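Local coordinates for protein dual function macrocyclase-peptidase POPB (Galerina marginata, PDB 5N4B) that cleaves peptides on the carboxyl side of proline and macrocyclises precursor peptides in the biosynthesis of the amanitin toxins, at residues A573-A578 against V600-V605; I656-G661 against M668-F673; A492-Y497 against A524-R529; D553-A558 against G594-A599. The protein carries 1 engineered substitution. All coordinates share one frame; numbering follows the deposited sequence.

Contact 1: residues A573-A578 against V600-V605. Engineered in segment 573-578: Ala578 (natural residue Ser).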
loop_
_atom_site.group_PDB
_atom_site.type_symbol
_atom_site.label_atom_id
_atom_site.label_comp_id
_atom_site.label_asym_id
_atom_site.label_seq_id
_atom_site.Cartn_x
_atom_site.Cartn_y
_atom_site.Cartn_z
ATOM N N ALA A 573 -2.899 -3.071 22.608
ATOM C CA ALA A 573 -3.266 -4.011 21.567
ATOM C C ALA A 573 -2.457 -3.682 20.332
ATOM O O ALA A 573 -2.126 -2.515 20.105
ATOM C CB ALA A 573 -4.740 -3.913 21.218
ATOM N N ILE A 574 -2.128 -4.688 19.547
ATOM C CA ILE A 574 -1.334 -4.479 18.341
ATOM C C ILE A 574 -2.062 -4.977 17.109
ATOM O O ILE A 574 -2.823 -5.958 17.155
ATOM C CB ILE A 574 0.088 -5.075 18.423
ATOM C CG1 ILE A 574 0.062 -6.537 18.807
ATOM C CG2 ILE A 574 0.963 -4.258 19.397
ATOM C CD1 ILE A 574 1.456 -7.230 18.784
ATOM N N ASN A 575 -1.794 -4.302 15.985
ATOM C CA ASN A 575 -2.451 -4.578 14.719
ATOM C C ASN A 575 -1.499 -4.234 13.585
ATOM O O ASN A 575 -0.703 -3.290 13.694
ATOM C CB ASN A 575 -3.737 -3.728 14.653
ATOM C CG ASN A 575 -4.527 -3.851 13.360
ATOM O OD1 ASN A 575 -4.921 -2.819 12.797
ATOM N ND2 ASN A 575 -4.798 -5.050 12.898
ATOM N N GLY A 576 -1.574 -5.024 12.506
ATOM C CA GLY A 576 -0.789 -4.780 11.300
ATOM C C GLY A 576 -1.190 -5.800 10.261
ATOM O O GLY A 576 -1.832 -6.805 10.576
ATOM N N ALA A 577 -0.868 -5.476 9.013
ATOM C CA ALA A 577 -1.246 -6.300 7.880
ATOM C C ALA A 577 -0.040 -6.612 7.006
ATOM O O ALA A 577 0.846 -5.781 6.813
ATOM C CB ALA A 577 -2.319 -5.602 7.019
ATOM N N ALA A 578 -0.032 -7.822 6.443
ATOM C CA ALA A 578 1.017 -8.290 5.522
ATOM C C ALA A 578 2.324 -8.352 6.290
ATOM O O ALA A 578 2.403 -9.145 7.246
ATOM C CB ALA A 578 1.007 -7.500 4.204
ATOM N N VAL A 600 -4.099 -8.495 16.613
ATOM C CA VAL A 600 -4.889 -8.692 15.380
ATOM C C VAL A 600 -3.936 -8.642 14.188
ATOM O O VAL A 600 -3.692 -7.561 13.621
ATOM C CB VAL A 600 -6.072 -7.721 15.247
ATOM C CG1 VAL A 600 -6.795 -8.013 13.923
ATOM C CG2 VAL A 600 -6.983 -7.898 16.409
ATOM N N PRO A 601 -3.329 -9.779 13.798
ATOM C CA PRO A 601 -2.527 -9.835 12.565
ATOM C C PRO A 601 -3.414 -10.106 11.373
ATOM O O PRO A 601 -4.211 -11.053 11.407
ATOM C CB PRO A 601 -1.561 -10.988 12.839
ATOM C CG PRO A 601 -2.355 -11.893 13.755
ATOM C CD PRO A 601 -3.310 -11.055 14.538
ATOM N N GLU A 602 -3.276 -9.313 10.317
ATOM C CA GLU A 602 -4.129 -9.401 9.118
ATOM C C GLU A 602 -3.288 -9.849 7.922
ATOM O O GLU A 602 -2.322 -9.192 7.555
ATOM C CB GLU A 602 -4.794 -8.060 8.819
ATOM C CG GLU A 602 -5.615 -7.529 9.963
ATOM C CD GLU A 602 -6.247 -6.167 9.658
ATOM O OE1 GLU A 602 -6.575 -5.900 8.463
ATOM O OE2 GLU A 602 -6.492 -5.382 10.574
ATOM N N GLY A 603 -3.656 -10.954 7.298
ATOM C CA GLY A 603 -2.934 -11.409 6.115
ATOM C C GLY A 603 -1.432 -11.458 6.257
ATOM O O GLY A 603 -0.702 -11.063 5.330
ATOM N N GLY A 604 -0.950 -11.944 7.396
ATOM C CA GLY A 604 0.453 -11.850 7.729
ATOM C C GLY A 604 1.308 -13.000 7.247
ATOM O O GLY A 604 0.864 -14.151 7.094
ATOM N N VAL A 605 2.579 -12.697 7.001
ATOM C CA VAL A 605 3.589 -13.742 6.798
ATOM C C VAL A 605 3.884 -14.344 8.171
ATOM O O VAL A 605 3.876 -13.637 9.183
ATOM C CB VAL A 605 4.856 -13.138 6.176
ATOM C CG1 VAL A 605 5.968 -14.116 6.118
ATOM C CG2 VAL A 605 4.540 -12.555 4.804
#

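Contact 2: residues I656-G661 against M668-F673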
loop_
_atom_site.group_PDB
_atom_site.type_symbol
_atom_site.label_atom_id
_atom_site.label_comp_id
_atom_site.label_asym_id
_atom_site.label_seq_id
_atom_site.Cartn_x
_atom_site.Cartn_y
_atom_site.Cartn_z
ATOM N N ILE A 656 -6.878 -13.489 14.315
ATOM C CA ILE A 656 -6.158 -13.450 13.037
ATOM C C ILE A 656 -7.194 -13.319 11.937
ATOM O O ILE A 656 -8.278 -13.913 12.035
ATOM C CB ILE A 656 -5.320 -14.738 12.882
ATOM C CG1 ILE A 656 -4.408 -14.935 14.104
ATOM C CG2 ILE A 656 -4.561 -14.724 11.587
ATOM C CD1 ILE A 656 -3.334 -15.956 13.956
ATOM N N THR A 657 -6.913 -12.552 10.925
ATOM C CA THR A 657 -7.862 -12.406 9.816
ATOM C C THR A 657 -7.128 -12.617 8.503
ATOM O O THR A 657 -6.013 -12.123 8.322
ATOM C CB THR A 657 -8.659 -11.072 9.840
ATOM O OG1 THR A 657 -7.800 -9.987 9.516
ATOM C CG2 THR A 657 -9.233 -10.799 11.246
ATOM N N VAL A 658 -7.751 -13.373 7.598
ATOM C CA VAL A 658 -7.218 -13.586 6.269
ATOM C C VAL A 658 -8.338 -13.582 5.247
ATOM O O VAL A 658 -9.502 -13.804 5.564
ATOM C CB VAL A 658 -6.371 -14.878 6.113
ATOM C CG1 VAL A 658 -5.165 -14.880 7.053
ATOM C CG2 VAL A 658 -7.254 -16.107 6.288
ATOM N N ASN A 659 -7.940 -13.393 3.981
ATOM C CA ASN A 659 -8.801 -13.519 2.806
ATOM C C ASN A 659 -8.335 -14.733 2.026
ATOM O O ASN A 659 -7.152 -14.861 1.726
ATOM C CB ASN A 659 -8.694 -12.224 1.978
ATOM C CG ASN A 659 -9.231 -10.986 2.745
ATOM O OD1 ASN A 659 -10.291 -11.063 3.382
ATOM N ND2 ASN A 659 -8.511 -9.858 2.695
ATOM N N ILE A 660 -9.258 -15.653 1.736
ATOM C CA ILE A 660 -8.878 -16.959 1.187
ATOM C C ILE A 660 -8.114 -16.846 -0.120
ATOM O O ILE A 660 -7.222 -17.655 -0.376
ATOM C CB ILE A 660 -10.116 -17.860 1.067
ATOM C CG1 ILE A 660 -9.732 -19.328 0.921
ATOM C CG2 ILE A 660 -10.945 -17.458 -0.120
ATOM C CD1 ILE A 660 -9.051 -19.922 2.120
ATOM N N GLY A 661 -8.413 -15.845 -0.924
ATOM C CA GLY A 661 -7.818 -15.693 -2.236
ATOM C C GLY A 661 -6.525 -14.940 -2.281
ATOM O O GLY A 661 -6.004 -14.663 -3.370
ATOM N N MET A 668 -1.942 -19.800 4.079
ATOM C CA MET A 668 -1.314 -20.882 4.835
ATOM C C MET A 668 -0.413 -20.362 5.935
ATOM O O MET A 668 -0.273 -21.023 6.945
ATOM C CB MET A 668 -0.541 -21.812 3.898
ATOM C CG MET A 668 0.744 -21.275 3.360
ATOM S SD MET A 668 2.137 -21.638 4.455
ATOM C CE MET A 668 3.453 -20.692 3.709
ATOM N N HIS A 669 0.161 -19.167 5.781
ATOM C CA HIS A 669 1.002 -18.594 6.816
ATOM C C HIS A 669 0.215 -18.494 8.124
ATOM O O HIS A 669 0.629 -18.999 9.172
ATOM C CB HIS A 669 1.443 -17.204 6.366
ATOM C CG HIS A 669 2.556 -17.205 5.391
ATOM N ND1 HIS A 669 3.869 -17.469 5.743
ATOM C CD2 HIS A 669 2.559 -16.967 4.058
ATOM C CE1 HIS A 669 4.624 -17.392 4.669
ATOM N NE2 HIS A 669 3.857 -17.090 3.630
ATOM N N SER A 670 -0.899 -17.768 8.082
ATOM C CA SER A 670 -1.769 -17.637 9.229
ATOM C C SER A 670 -2.357 -18.974 9.674
ATOM O O SER A 670 -2.540 -19.207 10.874
ATOM C CB SER A 670 -2.932 -16.726 8.899
ATOM O OG SER A 670 -2.506 -15.386 8.828
ATOM N N PHE A 671 -2.721 -19.848 8.729
ATOM C CA PHE A 671 -3.281 -21.154 9.115
ATOM C C PHE A 671 -2.278 -21.964 9.950
ATOM O O PHE A 671 -2.637 -22.539 10.995
ATOM C CB PHE A 671 -3.692 -21.970 7.891
ATOM C CG PHE A 671 -4.790 -21.415 7.077
ATOM C CD1 PHE A 671 -5.571 -20.345 7.502
ATOM C CD2 PHE A 671 -5.055 -21.980 5.817
ATOM C CE1 PHE A 671 -6.603 -19.864 6.675
ATOM C CE2 PHE A 671 -6.063 -21.502 5.024
ATOM C CZ PHE A 671 -6.831 -20.437 5.454
ATOM N N LYS A 672 -1.030 -22.024 9.505
ATOM C CA LYS A 672 -0.038 -22.749 10.278
ATOM C C LYS A 672 0.171 -22.093 11.629
ATOM O O LYS A 672 0.323 -22.772 12.645
ATOM C CB LYS A 672 1.281 -22.837 9.534
ATOM C CG LYS A 672 1.276 -23.753 8.330
ATOM C CD LYS A 672 2.714 -23.911 7.816
ATOM C CE LYS A 672 2.714 -24.663 6.557
ATOM N NZ LYS A 672 4.090 -24.735 6.078
ATOM N N PHE A 673 0.215 -20.765 11.660
ATOM C CA PHE A 673 0.468 -20.090 12.924
ATOM C C PHE A 673 -0.639 -20.383 13.930
ATOM O O PHE A 673 -0.357 -20.741 15.080
ATOM C CB PHE A 673 0.722 -18.597 12.728
ATOM C CG PHE A 673 1.143 -17.893 13.977
ATOM C CD1 PHE A 673 2.392 -18.157 14.515
ATOM C CD2 PHE A 673 0.294 -17.036 14.619
ATOM C CE1 PHE A 673 2.819 -17.512 15.658
ATOM C CE2 PHE A 673 0.712 -16.376 15.780
ATOM C CZ PHE A 673 1.976 -16.649 16.297
#

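Contact 3: residues A492-Y497 against A524-R529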
loop_
_atom_site.group_PDB
_atom_site.type_symbol
_atom_site.label_atom_id
_atom_site.label_comp_id
_atom_site.label_asym_id
_atom_site.label_seq_id
_atom_site.Cartn_x
_atom_site.Cartn_y
_atom_site.Cartn_z
ATOM N N ALA A 492 -4.449 1.392 24.432
ATOM C CA ALA A 492 -3.739 1.830 23.246
ATOM C C ALA A 492 -3.891 0.796 22.149
ATOM O O ALA A 492 -3.847 -0.404 22.426
ATOM C CB ALA A 492 -2.237 2.049 23.544
ATOM N N ILE A 493 -4.121 1.252 20.924
ATOM C CA ILE A 493 -3.948 0.423 19.746
ATOM C C ILE A 493 -2.686 0.882 19.061
ATOM O O ILE A 493 -2.555 2.062 18.698
ATOM C CB ILE A 493 -5.147 0.417 18.816
ATOM C CG1 ILE A 493 -6.188 -0.528 19.434
ATOM C CG2 ILE A 493 -4.732 -0.077 17.469
ATOM C CD1 ILE A 493 -6.822 -0.124 20.658
ATOM N N GLN A 494 -1.747 -0.043 18.924
ATOM C CA GLN A 494 -0.424 0.218 18.374
ATOM C C GLN A 494 -0.322 -0.485 17.030
ATOM O O GLN A 494 -0.481 -1.713 16.944
ATOM C CB GLN A 494 0.660 -0.259 19.338
ATOM C CG GLN A 494 2.061 -0.052 18.875
ATOM C CD GLN A 494 3.074 -0.510 19.858
ATOM O OE1 GLN A 494 3.043 -0.076 21.005
ATOM N NE2 GLN A 494 3.955 -1.419 19.466
ATOM N N TYR A 495 -0.056 0.293 15.994
ATOM C CA TYR A 495 -0.112 -0.176 14.621
ATOM C C TYR A 495 1.270 -0.142 14.020
ATOM O O TYR A 495 2.034 0.789 14.274
ATOM C CB TYR A 495 -1.025 0.761 13.810
ATOM C CG TYR A 495 -1.262 0.345 12.392
ATOM C CD1 TYR A 495 -1.929 -0.833 12.106
ATOM C CD2 TYR A 495 -0.816 1.104 11.349
ATOM C CE1 TYR A 495 -2.131 -1.261 10.789
ATOM C CE2 TYR A 495 -1.016 0.695 10.028
ATOM C CZ TYR A 495 -1.674 -0.492 9.761
ATOM O OH TYR A 495 -1.888 -0.911 8.452
ATOM N N GLY A 496 1.597 -1.125 13.206
ATOM C CA GLY A 496 2.879 -1.125 12.533
ATOM C C GLY A 496 2.872 -1.914 11.241
ATOM O O GLY A 496 1.987 -2.729 10.973
ATOM N N TYR A 497 3.919 -1.663 10.458
ATOM C CA TYR A 497 4.190 -2.414 9.238
ATOM C C TYR A 497 5.604 -2.965 9.344
ATOM O O TYR A 497 5.765 -4.169 9.562
ATOM C CB TYR A 497 3.974 -1.555 7.987
ATOM C CG TYR A 497 4.153 -2.311 6.714
ATOM C CD1 TYR A 497 3.178 -3.221 6.270
ATOM C CD2 TYR A 497 5.283 -2.131 5.914
ATOM C CE1 TYR A 497 3.343 -3.898 5.070
ATOM C CE2 TYR A 497 5.437 -2.806 4.739
ATOM C CZ TYR A 497 4.471 -3.691 4.315
ATOM O OH TYR A 497 4.610 -4.357 3.104
ATOM N N ALA A 524 -1.223 4.584 18.520
ATOM C CA ALA A 524 0.218 4.754 18.545
ATOM C C ALA A 524 0.812 4.170 17.280
ATOM O O ALA A 524 0.526 3.024 16.929
ATOM C CB ALA A 524 0.815 4.062 19.765
ATOM N N VAL A 525 1.708 4.924 16.640
ATOM C CA VAL A 525 2.319 4.516 15.365
ATOM C C VAL A 525 3.820 4.721 15.445
ATOM O O VAL A 525 4.319 5.816 15.129
ATOM C CB VAL A 525 1.741 5.298 14.184
ATOM C CG1 VAL A 525 2.275 4.762 12.870
ATOM C CG2 VAL A 525 0.205 5.235 14.177
ATOM N N PRO A 526 4.568 3.744 15.942
ATOM C CA PRO A 526 6.025 3.888 16.056
ATOM C C PRO A 526 6.688 3.720 14.703
ATOM O O PRO A 526 6.377 2.811 13.925
ATOM C CB PRO A 526 6.422 2.769 17.016
ATOM C CG PRO A 526 5.366 1.720 16.818
ATOM C CD PRO A 526 4.098 2.482 16.539
ATOM N N SER A 527 7.678 4.574 14.436
ATOM C CA SER A 527 8.400 4.568 13.174
ATOM C C SER A 527 9.571 3.582 13.247
ATOM O O SER A 527 10.732 3.950 13.124
ATOM C CB SER A 527 8.914 5.967 12.854
ATOM O OG SER A 527 7.874 6.950 12.938
ATOM N N ILE A 528 9.236 2.303 13.341
ATOM C CA ILE A 528 10.242 1.268 13.595
ATOM C C ILE A 528 11.147 1.045 12.381
ATOM O O ILE A 528 10.767 1.257 11.216
ATOM C CB ILE A 528 9.556 -0.021 14.043
ATOM C CG1 ILE A 528 8.716 -0.615 12.918
ATOM C CG2 ILE A 528 8.765 0.242 15.303
ATOM C CD1 ILE A 528 7.867 -1.812 13.375
ATOM N N ARG A 529 12.356 0.582 12.670
ATOM C CA ARG A 529 13.317 0.247 11.632
ATOM C C ARG A 529 12.789 -0.866 10.747
ATOM O O ARG A 529 11.944 -1.666 11.164
ATOM C CB ARG A 529 14.657 -0.117 12.255
ATOM C CG ARG A 529 15.428 1.094 12.752
ATOM C CD ARG A 529 16.676 0.725 13.474
ATOM N NE ARG A 529 16.357 0.113 14.743
ATOM C CZ ARG A 529 17.238 -0.334 15.615
ATOM N NH1 ARG A 529 18.542 -0.315 15.343
ATOM N NH2 ARG A 529 16.811 -0.834 16.747
HETATM O O HOH W 1 4.005 2.111 12.817
#

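Contact 4: residues D553-A558 against G594-A599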
loop_
_atom_site.group_PDB
_atom_site.type_symbol
_atom_site.label_atom_id
_atom_site.label_comp_id
_atom_site.label_asym_id
_atom_site.label_seq_id
_atom_site.Cartn_x
_atom_site.Cartn_y
_atom_site.Cartn_z
ATOM N N ASP A 553 12.111 -2.909 18.205
ATOM C CA ASP A 553 11.589 -1.542 18.191
ATOM C C ASP A 553 10.099 -1.540 18.531
ATOM O O ASP A 553 9.621 -0.695 19.274
ATOM C CB ASP A 553 11.807 -0.891 16.819
ATOM C CG ASP A 553 13.258 -0.574 16.500
ATOM O OD1 ASP A 553 14.105 -0.691 17.386
ATOM O OD2 ASP A 553 13.474 -0.206 15.326
ATOM N N PHE A 554 9.346 -2.490 17.979
ATOM C CA PHE A 554 7.900 -2.516 18.185
ATOM C C PHE A 554 7.553 -2.910 19.617
ATOM O O PHE A 554 6.669 -2.303 20.249
ATOM C CB PHE A 554 7.257 -3.473 17.180
ATOM C CG PHE A 554 5.783 -3.249 16.937
ATOM C CD1 PHE A 554 5.309 -2.081 16.395
ATOM C CD2 PHE A 554 4.899 -4.289 17.127
ATOM C CE1 PHE A 554 3.959 -1.904 16.122
ATOM C CE2 PHE A 554 3.550 -4.128 16.875
ATOM C CZ PHE A 554 3.082 -2.946 16.390
ATOM N N ILE A 555 8.263 -3.891 20.158
ATOM C CA ILE A 555 8.055 -4.277 21.542
ATOM C C ILE A 555 8.447 -3.154 22.514
ATOM O O ILE A 555 7.721 -2.838 23.468
ATOM C CB ILE A 555 8.801 -5.590 21.821
ATOM C CG1 ILE A 555 8.146 -6.730 21.051
ATOM C CG2 ILE A 555 8.830 -5.843 23.328
ATOM C CD1 ILE A 555 9.038 -7.966 20.948
ATOM N N ALA A 556 9.577 -2.490 22.249
ATOM C CA ALA A 556 9.972 -1.361 23.089
ATOM C C ALA A 556 8.938 -0.232 23.075
ATOM O O ALA A 556 8.735 0.469 24.090
ATOM C CB ALA A 556 11.360 -0.867 22.703
ATOM N N ALA A 557 8.277 -0.006 21.940
ATOM C CA ALA A 557 7.254 1.027 21.891
ATOM C C ALA A 557 6.122 0.705 22.862
ATOM O O ALA A 557 5.643 1.579 23.589
ATOM C CB ALA A 557 6.733 1.152 20.462
ATOM N N ALA A 558 5.685 -0.546 22.885
ATOM C CA ALA A 558 4.582 -0.942 23.761
ATOM C C ALA A 558 4.995 -0.851 25.218
ATOM O O ALA A 558 4.202 -0.416 26.060
ATOM C CB ALA A 558 4.132 -2.363 23.404
ATOM N N GLY A 594 2.432 -10.754 28.901
ATOM C CA GLY A 594 1.679 -9.606 29.364
ATOM C C GLY A 594 2.062 -8.286 28.736
ATOM O O GLY A 594 1.510 -7.249 29.111
ATOM N N THR A 595 2.975 -8.275 27.776
ATOM C CA THR A 595 3.306 -7.023 27.097
ATOM C C THR A 595 2.110 -6.496 26.320
ATOM O O THR A 595 1.909 -5.277 26.237
ATOM C CB THR A 595 4.469 -7.242 26.125
ATOM O OG1 THR A 595 5.649 -7.611 26.823
ATOM C CG2 THR A 595 4.828 -5.991 25.326
ATOM N N PHE A 596 1.331 -7.388 25.722
ATOM C CA PHE A 596 0.193 -7.000 24.910
ATOM C C PHE A 596 -1.075 -7.565 25.504
ATOM O O PHE A 596 -1.066 -8.655 26.066
ATOM C CB PHE A 596 0.364 -7.570 23.513
ATOM C CG PHE A 596 1.643 -7.169 22.851
ATOM C CD1 PHE A 596 1.847 -5.851 22.507
ATOM C CD2 PHE A 596 2.637 -8.070 22.576
ATOM C CE1 PHE A 596 3.025 -5.438 21.914
ATOM C CE2 PHE A 596 3.835 -7.673 21.957
ATOM C CZ PHE A 596 4.009 -6.351 21.627
ATOM N N GLY A 597 -2.162 -6.819 25.347
ATOM C CA GLY A 597 -3.480 -7.248 25.790
ATOM C C GLY A 597 -4.328 -7.842 24.691
ATOM O O GLY A 597 -5.320 -8.505 24.988
ATOM N N ALA A 598 -3.970 -7.614 23.426
ATOM C CA ALA A 598 -4.708 -8.173 22.308
ATOM C C ALA A 598 -3.843 -8.052 21.070
ATOM O O ALA A 598 -2.985 -7.172 20.979
ATOM C CB ALA A 598 -6.032 -7.476 22.037
ATOM N N ALA A 599 -4.118 -8.915 20.097
ATOM C CA ALA A 599 -3.335 -8.935 18.875
ATOM C C ALA A 599 -4.211 -9.280 17.686
ATOM O O ALA A 599 -4.968 -10.254 17.731
ATOM C CB ALA A 599 -2.190 -9.949 18.993
HETATM O O HOH W 2 3.566 -3.103 27.238
#

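Contact 1: residues A573-A578 against V600-V605
Two bonds grip the amide nitrogen of Asn575, one on each of its N-H groups. ND2 reaches Val600 O at 2.8 Å, approaching in the carbonyl plane on a lone pair, and Glu602 OE2 at 2.9 Å along an almost straight path (175°). Both acceptors lie close to the amide plane, so the group cannot rotate without giving up a bond. The carboxylate, whose OE2 is met from above its plane, is tilted against the amide. It is shared: OE2 also forms a salt bridge with Lys715, which bonds Asn575 OD1 as well, and OE1 bonds a polar side chain of the bound peptide. Beneath these side chains run two parallel neighbours of the central sheet of an α/β hydrolase, ends of a β-α-β unit whose helix is 579-590. Ile574 O takes Val600 N at 2.9 Å, Gly576 O takes Glu602 N at 2.9 Å, and Ala577 CB packs on Glu602 CB at 3.9 Å. Pairing reaches the turn, where Ala578 N donates to Glu602 O at 2.9 Å, nearly along the C=O axis. Ala578, an engineered residue, takes the place of the charge-relay serine. Its backbone (phi 64°, psi -119°) has the sharp bend of a nucleophile elbow, at the N-cap position just before helix 579-590. Ala578 CA leans on Gly603 O at 3.3 Å.

Contact 2: residues I656-G661 against M668-F673
Ser670 is the first residue of segment 668-673 to meet the strand, and it does so with its whole short side chain. Its OG, anti to its own carbonyl carbon, rests against two methyl groups from the strand, Val658 CG1 at 3.2 Å and Ile656 CG2 at 3.5 Å. The carbon behind it is pressed even harder for its kind: Ser670 CB stands 3.4 Å from Val658 CG1, tighter than ordinary carbon contact, so the small residue marks the close point between helix and sheet. Phe671 starts out away from the strand, but its ring swings back. Val658 CG2, the methyl in the crowded position between backbone N and carbonyl carbon, approaches CE1 obliquely at 3.8 Å, while Ile660 CD1 comes to the ring edge at CZ, 4.0 Å away. An edge-to-face stack with Trp51 and packing on Ile690 and Ile692 help to enclose the same ring. One turn on from His669, Phe673 holds its CG anti to its backbone N (chi1 -173°) and reaches toward Ile656, whose CD1 lies in the plane of the ring, 3.8 Å from CD2. Everything that crosses is side-chain packing, with the helix running back against the strand at 148°. Strand 653-659, helix 668-680 and strand 688-693 form a β-α-β unit of the α/β hydrolase sheet, and the loop joining this strand to this helix carries Asp662, the acid of the catalytic triad.

Contact 3: residues A492-Y497 against A524-R529
The tight half of this contact is centred on Ala524, whose N-H and C=O are both taken by the residues flanking Gln494. Its N donates to Ile493 O at 2.9 Å, and its O accepts from Tyr495 N at 2.9 Å, nearly along the C=O axis. Gln494 CA adds a C-H contact to the same oxygen at 3.3 Å. On the face of the sheet that carries Gln494 and Ala524, the glutamine chain is fully extended, with CG anti to the backbone N. Its CG meets Pro526 CD at 4.0 Å, the two side chains crossing at about a right angle, and its amide NE2 goes on to Phe554 O in the neighbouring helix. Beyond this point the pairing loosens. The strands are twisted by 31°, and proline has no N-H to offer, so Tyr495 O has Pro526 CD beside it at 3.5 Å. A water fills the widening seam instead, donating to Tyr495 O at 2.8 Å and to Pro526 O at 2.7 Å. Past it the chain of Pro526 makes an inverse gamma turn centred on Ser527. Tyr495 OH bonds the backbone of the bound peptide. Tyr497, two residues on, probably corresponds to the oxyanion-hole tyrosine of prolyl oligopeptidases. The pair belongs to a β-α-β crossover, strand 492-495, helix 510-519 and strand 522-526, in the central sheet of the α/β hydrolase fold.

Contact 4: residues D553-A558 against G594-A599
Apolar packing carries most of this contact, with the ring of Phe596 at its centre. Phe596 CG lies anti to its carbonyl carbon (chi1 -56°), which swings the ring toward helix 553-558. Ala558 CB points at the loop and touches Phe596 CE1 at 3.6 Å, coming in obliquely. One turn earlier, Ile555 CG1 approaches the ring at its edge, 4.2 Å from CZ, the two side chains crossing at about a right angle. Thr595 contributes its methyl group: CG2 sits over the centre of the Phe596 ring, 3.7 Å above its plane, and at the same time reaches Ala558 CB at 4.2 Å. The helix methyl is thus wedged against both the neighbouring threonine and the phenylalanine. Polar links are sparser. A single water bridges the backbones, donating to Thr595 O at 2.9 Å and, more weakly, to Ala558 O at 3.0 Å. The hydroxyl of Thr595 turns back to Pro592 O in its own loop, so of its side chain it is the methyl branch that faces the helix. Behind the contact, Phe596 also packs on Ile574 of the adjoining strand and on Ser587 of helix 579-590, while Phe554 bears on that same strand and helix. Far from the catalytic residues, this is layer packing of the α/β hydrolase fold: helix 548-563 lies beside helix 579-590 on one face of the central sheet, and the loop leading into strand 598-602 fills the join between them.

Overall arrangement
All four contacts reach one central sheet, in which strand 492-495 adjoins 572-577, which adjoins 598-602 and then 653-659. Contact 1 is flanked by contact 3, through Ala573 O and Gln494 N at 2.8 Å, and by contact 2, through Gly603 N and Thr657 O at 2.8 Å; their centres are about 12 and 10 Å from its own. Contact 4 shares strand 598-602 with contact 1 and is tied to contact 3 by the salt bridge from Arg529 NH2 to Asp553 OD1 (2.8 Å). The carboxyl ends of the strands face the charge relay: contact 1 holds Ala578, contact 2 leads to Asp662, and contacts 1 and 3 touch the bound peptide.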